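Local structure of DNA polymerase III subunit delta (Bacillus subtilis, 3ZH9) at residues Gln236-Leu241 with Leu327-Phe332; Lys225-Lys230 with Ala296-Glu301; Arg260-Thr265 with Glu302-Ile307. The protein probably acts within the loader complex as the wrench that opens the dimeric ring-shaped beta subunit so that it can be placed on primed DNA for replication. All blocks are in the same frame, centred on the assembly; numbering follows the deposited sequence.

In the fold
All three contacts belong to the helical C-terminal domain and are mainly apolar, but their chemistry differs with place. Interaction 1, the most buried, sets a phenylalanine ring of helix 231-243 against hydrocarbon of helix 325-338, with a glutamate methylene at the ring edge. Interaction 2 joins the end of helix 215-227 to the turn before helix 301-319 by a methyl over a ring face (CH-pi); L298 is exposed, F299 buried. Interaction 3 pairs helices 248-269 and 301-319 through aliphatic groups alone, buried at I262 and L304 and edged by R305. Interactions 2 and 3 have centres about 11 Å apart, F299 packing on L304 and I307. Interaction 1 reaches them through I237 on K225 and F332 on I307.

Interaction 1: residues Gln236-Leu241 with Leu327-Phe332; sequences QIFYDL and LLLELF
F238 turns its CG opposite its own backbone N (chi1 -180°), which carries the ring across from helix 231-243 to L329 and E330 on helix 325-338. On the receiving side, the backbone sets CB of L329 beside the end of the ring, and a first torsion of -108°, away from the staggered values, swings the branch so that CD1 reaches CE1 and CZ of F238. The ring atom CZ of F238 lies 3.8 Å from CB of L329, and CE1 of F238 is 4.0 Å from CD1 of L329. The leucine comes at the ring at a slant, neither over the face nor at the edge. E330 meets the other side of the ring end: its CG sits 4.0 Å from CE2 of F238, at the ring edge and near the ring plane. The glutamate chain is extended beyond CG, and its carboxylate plane stands 81° to the ring, with OE2 hydrogen-bonded to Q326 one turn earlier on the same helix. A long flat side chain suits this place because the helix backbones are well apart, the nearest CA atoms being 8.8 Å from each other at F238 and E330. Helix 248-269 packs on both partners, I251 on F238 and P248 and I255 on L329. The chemistry is therefore dispersion and burial of hydrocarbon: the acidic residue lends its methylene group to the ring and keeps its charge for a polar partner.

Interaction 2: residues Lys225-Lys230 with Ala296-Glu301; sequences KIVNRK and ARLFSE
The ring of F299 has V227 over one face: the methyl CG2 sits 3.5 Å above the ring plane, displaced toward the rim on the CZ side. Its distance to the ring centroid is 3.8 Å, 23° from the ring normal, which makes this a CH-pi contact, and CB of V227 follows behind at 3.6 Å from CZ of F299. F259 of helix 248-269 adds an edge-to-face ring pairing with F299.

V227 can serve two partners because it is branched at CB. Its CG2 lies opposite the backbone N and faces the ring, whereas CG1 takes the crowded position between N and carbonyl carbon (chi1 79°) and meets CD1 of L298 at 3.6 Å. L298 also lays its CB against V227 CG2, so the valine is held by the leucine and the ring together. With an alanine in place of F299, V227 CG2 would probably lose the aromatic face it rests on, and F259 would be left without its ring partner.

Both backbones are changing direction here. The helix of V227 ends in a Schellman motif, K230 N bonding to K225 O and R229 N to I226 O, with R229 at positive phi. Opposite, A296 to F299 form a type I turn whose carbonyls at A296 and F299 accept bonds from K266 NZ. S300 OG then caps a backbone N of the first turn of the next helix, and S300 N in return bonds to E303 OE1, a capping box. The contact thus fastens the C-terminal end of helix 215-227 to the linker between helices 286-296 and 301-319, with F299 reaching inward to L304 and I307.

Interaction 3: residues Arg260-Thr265 with Glu302-Ile307; sequences RLILQT and EELRLI
Apolar packing brings I262 and L263 of helix 248-269 against L304 of helix 301-319. L304 projects between them: both its methyls, CD1 and CD2, rest 3.8 Å from CG2 of I262, and its CB lies 3.7 Å from CD1 of L263. The isoleucine suits its place because branching at CB gives it a second methyl group close to the backbone, and CG2, on the far side of CB from the backbone N, is the one that meets the leucine fork. I262 and L304 meet at about a right angle, whereas L263 and L304 lie alongside one another, pointing opposite ways. L263 reaches along the flank of the partner helix because its CG points away from its own N (chi1 -178°). The backbones come nearest at L263 and L304, whose CA atoms are 6.2 Å apart.

At the edge, R305 adds only its aliphatic part: CG lies 4.4 Å from CD1 of L263, and the guanidinium is directed elsewhere, with a long, weak ion pair to E301.

No polar bond joins the two segments. Within helix 248-269, T265 OG1 donates to L261 O at 3.0 Å from above the carbonyl plane, while T265 N reaches the same oxygen from the opposite face. The threonine hydroxyl, in a buried residue, is thereby satisfied by its own helix.

The segment axes approach to 9.8 Å with directions 149° apart, an antiparallel helix pair. Antiparallel helix packing of this kind builds the helical C-terminal domain, which in loader subunits of this family forms part of the oligomeric collar and probably does so here.

Interaction 1: residues Gln236-Leu241 with Leu327-Phe332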
loop_
_atom_site.group_PDB
_atom_site.type_symbol
_atom_site.label_atom_id
_atom_site.label_comp_id
_atom_site.label_asym_id
_atom_site.label_seq_id
_atom_site.Cartn_x
_atom_site.Cartn_y
_atom_site.Cartn_z
ATOM N N GLN A 236 13.014 -11.883 -24.647
ATOM C CA GLN A 236 13.276 -12.818 -23.568
ATOM C C GLN A 236 12.345 -12.621 -22.366
ATOM O O GLN A 236 11.899 -13.593 -21.752
ATOM C CB GLN A 236 14.722 -12.707 -23.111
ATOM C CG GLN A 236 15.085 -13.733 -22.050
ATOM C CD GLN A 236 15.222 -15.133 -22.624
ATOM O OE1 GLN A 236 16.039 -15.377 -23.517
ATOM N NE2 GLN A 236 14.413 -16.060 -22.120
ATOM N N ILE A 237 12.054 -11.369 -22.020
ATOM C CA ILE A 237 11.147 -11.122 -20.904
ATOM C C ILE A 237 9.761 -11.652 -21.245
ATOM O O ILE A 237 9.140 -12.355 -20.446
ATOM C CB ILE A 237 11.074 -9.624 -20.507
ATOM C CG1 ILE A 237 12.412 -9.160 -19.919
ATOM C CG2 ILE A 237 9.973 -9.406 -19.492
ATOM C CD1 ILE A 237 12.600 -7.648 -19.917
ATOM N N PHE A 238 9.285 -11.324 -22.443
ATOM C CA PHE A 238 7.972 -11.786 -22.874
ATOM C C PHE A 238 7.878 -13.316 -22.896
ATOM O O PHE A 238 6.903 -13.896 -22.415
ATOM C CB PHE A 238 7.604 -11.192 -24.241
ATOM C CG PHE A 238 6.260 -11.625 -24.744
ATOM C CD1 PHE A 238 5.160 -11.638 -23.898
ATOM C CD2 PHE A 238 6.090 -12.017 -26.061
ATOM C CE1 PHE A 238 3.912 -12.045 -24.353
ATOM C CE2 PHE A 238 4.848 -12.420 -26.527
ATOM C CZ PHE A 238 3.757 -12.434 -25.674
ATOM N N TYR A 239 8.892 -13.967 -23.456
ATOM C CA TYR A 239 8.892 -15.418 -23.542
ATOM C C TYR A 239 8.768 -16.054 -22.159
ATOM O O TYR A 239 7.942 -16.944 -21.952
ATOM C CB TYR A 239 10.160 -15.918 -24.236
ATOM C CG TYR A 239 10.189 -17.416 -24.437
ATOM C CD1 TYR A 239 9.218 -18.051 -25.208
ATOM C CD2 TYR A 239 11.185 -18.199 -23.862
ATOM C CE1 TYR A 239 9.241 -19.434 -25.407
ATOM C CE2 TYR A 239 11.213 -19.580 -24.054
ATOM C CZ TYR A 239 10.238 -20.185 -24.832
ATOM O OH TYR A 239 10.257 -21.547 -25.023
ATOM N N ASP A 240 9.588 -15.586 -21.218
ATOM C CA ASP A 240 9.575 -16.111 -19.852
ATOM C C ASP A 240 8.181 -16.045 -19.240
ATOM O O ASP A 240 7.755 -16.974 -18.564
ATOM C CB ASP A 240 10.573 -15.367 -18.954
ATOM C CG ASP A 240 12.012 -15.736 -19.250
ATOM O OD1 ASP A 240 12.250 -16.869 -19.727
ATOM O OD2 ASP A 240 12.906 -14.896 -19.002
ATOM N N LEU A 241 7.476 -14.942 -19.468
ATOM C CA LEU A 241 6.096 -14.834 -18.998
ATOM C C LEU A 241 5.231 -15.986 -19.517
ATOM O O LEU A 241 4.606 -16.708 -18.736
ATOM C CB LEU A 241 5.500 -13.483 -19.388
ATOM C CG LEU A 241 6.211 -12.349 -18.646
ATOM C CD1 LEU A 241 5.641 -10.990 -19.009
ATOM C CD2 LEU A 241 6.147 -12.598 -17.134
ATOM N N LEU A 327 -0.200 -14.894 -30.566
ATOM C CA LEU A 327 0.193 -14.287 -31.831
ATOM C C LEU A 327 -0.190 -12.813 -31.870
ATOM O O LEU A 327 0.605 -11.971 -32.289
ATOM C CB LEU A 327 -0.445 -15.020 -33.015
ATOM C CG LEU A 327 -0.201 -14.312 -34.349
ATOM C CD1 LEU A 327 1.273 -14.400 -34.724
ATOM C CD2 LEU A 327 -1.096 -14.860 -35.459
ATOM N N LEU A 328 -1.415 -12.505 -31.451
ATOM C CA LEU A 328 -1.847 -11.116 -31.322
ATOM C C LEU A 328 -0.824 -10.323 -30.512
ATOM O O LEU A 328 -0.424 -9.226 -30.904
ATOM C CB LEU A 328 -3.227 -11.031 -30.660
ATOM C CG LEU A 328 -4.439 -11.417 -31.520
ATOM C CD1 LEU A 328 -5.716 -11.412 -30.692
ATOM C CD2 LEU A 328 -4.581 -10.496 -32.728
ATOM N N LEU A 329 -0.384 -10.896 -29.395
ATOM C CA LEU A 329 0.557 -10.213 -28.516
ATOM C C LEU A 329 1.931 -10.090 -29.163
ATOM O O LEU A 329 2.587 -9.057 -29.045
ATOM C CB LEU A 329 0.662 -10.929 -27.168
ATOM C CG LEU A 329 0.040 -10.250 -25.940
ATOM C CD1 LEU A 329 0.069 -11.196 -24.752
ATOM C CD2 LEU A 329 0.731 -8.934 -25.586
ATOM N N GLU A 330 2.364 -11.150 -29.841
ATOM C CA GLU A 330 3.639 -11.135 -30.550
ATOM C C GLU A 330 3.679 -10.000 -31.571
ATOM O O GLU A 330 4.638 -9.239 -31.617
ATOM C CB GLU A 330 3.885 -12.476 -31.262
ATOM C CG GLU A 330 4.468 -13.578 -30.380
ATOM C CD GLU A 330 4.538 -14.926 -31.097
ATOM O OE1 GLU A 330 4.032 -15.020 -32.239
ATOM O OE2 GLU A 330 5.092 -15.887 -30.513
ATOM N N LEU A 331 2.638 -9.910 -32.399
ATOM C CA LEU A 331 2.525 -8.851 -33.404
ATOM C C LEU A 331 2.600 -7.455 -32.783
ATOM O O LEU A 331 3.390 -6.616 -33.220
ATOM C CB LEU A 331 1.226 -9.009 -34.200
ATOM C CG LEU A 331 1.149 -10.280 -35.045
ATOM C CD1 LEU A 331 -0.256 -10.492 -35.592
ATOM C CD2 LEU A 331 2.181 -10.250 -36.170
ATOM N N PHE A 332 1.781 -7.219 -31.760
ATOM C CA PHE A 332 1.809 -5.960 -31.011
ATOM C C PHE A 332 3.221 -5.584 -30.549
ATOM O O PHE A 332 3.707 -4.477 -30.810
ATOM C CB PHE A 332 0.877 -6.044 -29.801
ATOM C CG PHE A 332 1.002 -4.869 -28.854
ATOM C CD1 PHE A 332 0.470 -3.625 -29.189
ATOM C CD2 PHE A 332 1.655 -5.009 -27.636
ATOM C CE1 PHE A 332 0.601 -2.540 -28.325
ATOM C CE2 PHE A 332 1.783 -3.928 -26.760
ATOM C CZ PHE A 332 1.253 -2.694 -27.104
#

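Interaction 2: residues Lys225-Lys230 with Ala296-Glu301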
loop_
_atom_site.group_PDB
_atom_site.type_symbol
_atom_site.label_atom_id
_atom_site.label_comp_id
_atom_site.label_asym_id
_atom_site.label_seq_id
_atom_site.Cartn_x
_atom_site.Cartn_y
_atom_site.Cartn_z
ATOM N N LYS A 225 12.668 -2.151 -21.797
ATOM C CA LYS A 225 13.470 -2.784 -22.829
ATOM C C LYS A 225 12.965 -2.427 -24.210
ATOM O O LYS A 225 13.756 -2.183 -25.121
ATOM C CB LYS A 225 13.480 -4.293 -22.632
ATOM C CG LYS A 225 14.149 -4.704 -21.345
ATOM C CD LYS A 225 15.547 -4.100 -21.255
ATOM C CE LYS A 225 16.103 -4.194 -19.835
ATOM N NZ LYS A 225 17.459 -3.579 -19.718
ATOM N N ILE A 226 11.647 -2.374 -24.366
ATOM C CA ILE A 226 11.069 -2.070 -25.664
ATOM C C ILE A 226 11.342 -0.636 -26.100
ATOM O O ILE A 226 11.861 -0.404 -27.193
ATOM C CB ILE A 226 9.560 -2.342 -25.703
ATOM C CG1 ILE A 226 9.302 -3.842 -25.869
ATOM C CG2 ILE A 226 8.924 -1.580 -26.857
ATOM C CD1 ILE A 226 7.854 -4.242 -25.638
ATOM N N VAL A 227 10.996 0.322 -25.248
ATOM C CA VAL A 227 11.227 1.729 -25.565
ATOM C C VAL A 227 12.720 2.050 -25.735
ATOM O O VAL A 227 13.070 3.053 -26.344
ATOM C CB VAL A 227 10.580 2.687 -24.526
ATOM C CG1 VAL A 227 11.429 2.788 -23.270
ATOM C CG2 VAL A 227 10.385 4.068 -25.138
ATOM N N ASN A 228 13.587 1.182 -25.217
ATOM C CA ASN A 228 15.036 1.352 -25.345
ATOM C C ASN A 228 15.678 0.554 -26.488
ATOM O O ASN A 228 16.906 0.447 -26.563
ATOM C CB ASN A 228 15.731 1.019 -24.023
ATOM C CG ASN A 228 15.481 2.068 -22.951
ATOM O OD1 ASN A 228 15.506 3.272 -23.222
ATOM N ND2 ASN A 228 15.242 1.615 -21.728
ATOM N N ARG A 229 14.847 -0.003 -27.367
ATOM C CA ARG A 229 15.323 -0.715 -28.558
ATOM C C ARG A 229 16.147 -1.975 -28.260
ATOM O O ARG A 229 16.831 -2.492 -29.144
ATOM C CB ARG A 229 16.111 0.230 -29.475
ATOM N N LYS A 230 16.080 -2.463 -27.023
ATOM C CA LYS A 230 16.757 -3.707 -26.647
ATOM C C LYS A 230 15.921 -4.918 -27.066
ATOM O O LYS A 230 15.201 -5.509 -26.253
ATOM C CB LYS A 230 17.018 -3.737 -25.143
ATOM C CG LYS A 230 17.795 -2.541 -24.637
ATOM N N ALA A 296 7.253 7.965 -19.002
ATOM C CA ALA A 296 6.470 8.918 -19.784
ATOM C C ALA A 296 7.377 9.823 -20.607
ATOM O O ALA A 296 7.009 10.243 -21.703
ATOM C CB ALA A 296 5.556 9.761 -18.875
ATOM N N ARG A 297 8.559 10.125 -20.075
ATOM C CA ARG A 297 9.529 10.955 -20.799
ATOM C C ARG A 297 9.981 10.318 -22.108
ATOM O O ARG A 297 10.427 11.006 -23.017
ATOM C CB ARG A 297 10.751 11.271 -19.919
ATOM C CG ARG A 297 10.395 12.074 -18.673
ATOM C CD ARG A 297 11.491 13.057 -18.281
ATOM N NE ARG A 297 10.884 14.300 -17.814
ATOM C CZ ARG A 297 11.134 15.511 -18.305
ATOM N NH1 ARG A 297 12.025 15.686 -19.275
ATOM N NH2 ARG A 297 10.499 16.563 -17.805
ATOM N N LEU A 298 9.855 9.008 -22.214
ATOM C CA LEU A 298 10.406 8.309 -23.363
ATOM C C LEU A 298 9.392 8.106 -24.481
ATOM O O LEU A 298 9.740 7.595 -25.538
ATOM C CB LEU A 298 10.972 6.964 -22.917
ATOM C CG LEU A 298 11.929 7.039 -21.726
ATOM C CD1 LEU A 298 12.439 5.649 -21.386
ATOM C CD2 LEU A 298 13.095 7.985 -22.012
ATOM N N PHE A 299 8.140 8.496 -24.241
ATOM C CA PHE A 299 7.070 8.394 -25.246
ATOM C C PHE A 299 6.427 9.748 -25.540
ATOM O O PHE A 299 6.331 10.613 -24.658
ATOM C CB PHE A 299 5.943 7.478 -24.764
ATOM C CG PHE A 299 6.344 6.049 -24.581
ATOM C CD1 PHE A 299 6.308 5.164 -25.652
ATOM C CD2 PHE A 299 6.749 5.586 -23.341
ATOM C CE1 PHE A 299 6.665 3.842 -25.483
ATOM C CE2 PHE A 299 7.107 4.268 -23.162
ATOM C CZ PHE A 299 7.064 3.391 -24.231
ATOM N N SER A 300 5.931 9.914 -26.760
ATOM C CA SER A 300 5.146 11.091 -27.062
ATOM C C SER A 300 3.699 10.810 -26.699
ATOM O O SER A 300 3.291 9.663 -26.560
ATOM C CB SER A 300 5.263 11.482 -28.534
ATOM O OG SER A 300 4.691 10.486 -29.351
ATOM N N GLU A 301 2.937 11.874 -26.516
ATOM C CA GLU A 301 1.521 11.766 -26.235
ATOM C C GLU A 301 0.855 10.950 -27.343
ATOM O O GLU A 301 0.042 10.062 -27.081
ATOM C CB GLU A 301 0.943 13.177 -26.179
ATOM C CG GLU A 301 -0.368 13.314 -25.477
ATOM C CD GLU A 301 -0.881 14.751 -25.512
ATOM O OE1 GLU A 301 -0.742 15.406 -26.571
ATOM O OE2 GLU A 301 -1.419 15.225 -24.481
#

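Interaction 3: residues Arg260-Thr265 with Glu302-Ile307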
loop_
_atom_site.group_PDB
_atom_site.type_symbol
_atom_site.label_atom_id
_atom_site.label_comp_id
_atom_site.label_asym_id
_atom_site.label_seq_id
_atom_site.Cartn_x
_atom_site.Cartn_y
_atom_site.Cartn_z
ATOM N N ARG A 260 -1.769 3.175 -19.716
ATOM C CA ARG A 260 -2.727 4.170 -19.245
ATOM C C ARG A 260 -2.126 5.031 -18.143
ATOM O O ARG A 260 -2.295 6.242 -18.142
ATOM C CB ARG A 260 -4.037 3.515 -18.785
ATOM C CG ARG A 260 -4.916 3.047 -19.971
ATOM C CD ARG A 260 -6.338 2.688 -19.537
ATOM N NE ARG A 260 -6.324 1.620 -18.550
ATOM C CZ ARG A 260 -6.619 0.358 -18.823
ATOM N NH1 ARG A 260 -6.986 0.014 -20.054
ATOM N NH2 ARG A 260 -6.567 -0.553 -17.865
ATOM N N LEU A 261 -1.418 4.402 -17.207
ATOM C CA LEU A 261 -0.735 5.141 -16.151
ATOM C C LEU A 261 0.305 6.122 -16.689
ATOM O O LEU A 261 0.421 7.245 -16.196
ATOM C CB LEU A 261 -0.054 4.177 -15.189
ATOM C CG LEU A 261 0.643 4.829 -13.998
ATOM C CD1 LEU A 261 -0.291 5.723 -13.191
ATOM C CD2 LEU A 261 1.284 3.743 -13.121
ATOM N N ILE A 262 1.093 5.687 -17.671
ATOM C CA ILE A 262 2.106 6.571 -18.248
ATOM C C ILE A 262 1.450 7.798 -18.886
ATOM O O ILE A 262 1.858 8.937 -18.657
ATOM C CB ILE A 262 2.956 5.817 -19.299
ATOM C CG1 ILE A 262 3.821 4.766 -18.599
ATOM C CG2 ILE A 262 3.859 6.778 -20.058
ATOM C CD1 ILE A 262 4.305 3.693 -19.534
ATOM N N LEU A 263 0.402 7.566 -19.663
ATOM C CA LEU A 263 -0.309 8.680 -20.305
ATOM C C LEU A 263 -0.846 9.677 -19.260
ATOM O O LEU A 263 -0.647 10.877 -19.387
ATOM C CB LEU A 263 -1.458 8.152 -21.176
ATOM C CG LEU A 263 -2.230 9.257 -21.919
ATOM C CD1 LEU A 263 -1.434 9.723 -23.140
ATOM C CD2 LEU A 263 -3.579 8.781 -22.315
ATOM N N GLN A 264 -1.518 9.177 -18.222
ATOM C CA GLN A 264 -2.025 10.049 -17.150
ATOM C C GLN A 264 -0.911 10.847 -16.452
ATOM O O GLN A 264 -1.015 12.056 -16.231
ATOM C CB GLN A 264 -2.747 9.212 -16.104
ATOM C CG GLN A 264 -4.110 8.694 -16.544
ATOM C CD GLN A 264 -4.623 7.639 -15.593
ATOM O OE1 GLN A 264 -3.879 6.752 -15.175
ATOM N NE2 GLN A 264 -5.891 7.731 -15.240
ATOM N N THR A 265 0.139 10.138 -16.071
ATOM C CA THR A 265 1.270 10.754 -15.411
ATOM C C THR A 265 1.916 11.830 -16.307
ATOM O O THR A 265 2.213 12.939 -15.849
ATOM C CB THR A 265 2.287 9.672 -15.005
ATOM O OG1 THR A 265 1.683 8.806 -14.031
ATOM C CG2 THR A 265 3.490 10.306 -14.389
ATOM N N GLU A 302 1.212 11.250 -28.591
ATOM C CA GLU A 302 0.600 10.576 -29.733
ATOM C C GLU A 302 0.918 9.081 -29.781
ATOM O O GLU A 302 0.055 8.276 -30.112
ATOM C CB GLU A 302 0.981 11.240 -31.072
ATOM C CG GLU A 302 0.474 10.420 -32.258
ATOM C CD GLU A 302 0.811 11.003 -33.624
ATOM O OE1 GLU A 302 1.636 11.945 -33.709
ATOM O OE2 GLU A 302 0.241 10.506 -34.622
ATOM N N GLU A 303 2.149 8.699 -29.456
ATOM C CA GLU A 303 2.475 7.271 -29.371
ATOM C C GLU A 303 1.600 6.567 -28.332
ATOM O O GLU A 303 1.049 5.492 -28.572
ATOM C CB GLU A 303 3.921 7.073 -28.956
ATOM C CG GLU A 303 4.956 7.400 -30.008
ATOM C CD GLU A 303 6.367 7.104 -29.503
ATOM O OE1 GLU A 303 6.950 7.964 -28.794
ATOM O OE2 GLU A 303 6.875 5.995 -29.790
ATOM N N LEU A 304 1.501 7.182 -27.160
ATOM C CA LEU A 304 0.783 6.576 -26.047
ATOM C C LEU A 304 -0.683 6.364 -26.396
ATOM O O LEU A 304 -1.246 5.334 -26.088
ATOM C CB LEU A 304 0.944 7.453 -24.796
ATOM C CG LEU A 304 2.359 7.429 -24.198
ATOM C CD1 LEU A 304 2.550 8.508 -23.129
ATOM C CD2 LEU A 304 2.702 6.014 -23.636
ATOM N N ARG A 305 -1.292 7.348 -27.052
ATOM C CA ARG A 305 -2.669 7.225 -27.497
ATOM C C ARG A 305 -2.852 6.083 -28.493
ATOM O O ARG A 305 -3.826 5.357 -28.416
ATOM C CB ARG A 305 -3.157 8.536 -28.123
ATOM C CG ARG A 305 -3.389 9.636 -27.113
ATOM C CD ARG A 305 -3.520 10.984 -27.817
ATOM N NE ARG A 305 -3.859 12.075 -26.898
ATOM C CZ ARG A 305 -3.828 13.362 -27.238
ATOM N NH1 ARG A 305 -3.443 13.712 -28.461
ATOM N NH2 ARG A 305 -4.162 14.299 -26.362
ATOM N N LEU A 306 -1.926 5.948 -29.437
ATOM C CA LEU A 306 -1.944 4.847 -30.401
ATOM C C LEU A 306 -1.782 3.511 -29.688
ATOM O O LEU A 306 -2.532 2.566 -29.939
ATOM C CB LEU A 306 -0.801 5.008 -31.410
ATOM C CG LEU A 306 -0.878 6.307 -32.221
ATOM C CD1 LEU A 306 0.372 6.534 -33.074
ATOM C CD2 LEU A 306 -2.144 6.334 -33.088
ATOM N N ILE A 307 -0.804 3.445 -28.788
ATOM C CA ILE A 307 -0.513 2.197 -28.094
ATOM C C ILE A 307 -1.739 1.770 -27.296
ATOM O O ILE A 307 -2.160 0.620 -27.343
ATOM C CB ILE A 307 0.742 2.316 -27.199
ATOM C CG1 ILE A 307 2.001 2.336 -28.083
ATOM C CG2 ILE A 307 0.814 1.144 -26.208
ATOM C CD1 ILE A 307 3.275 2.850 -27.371
#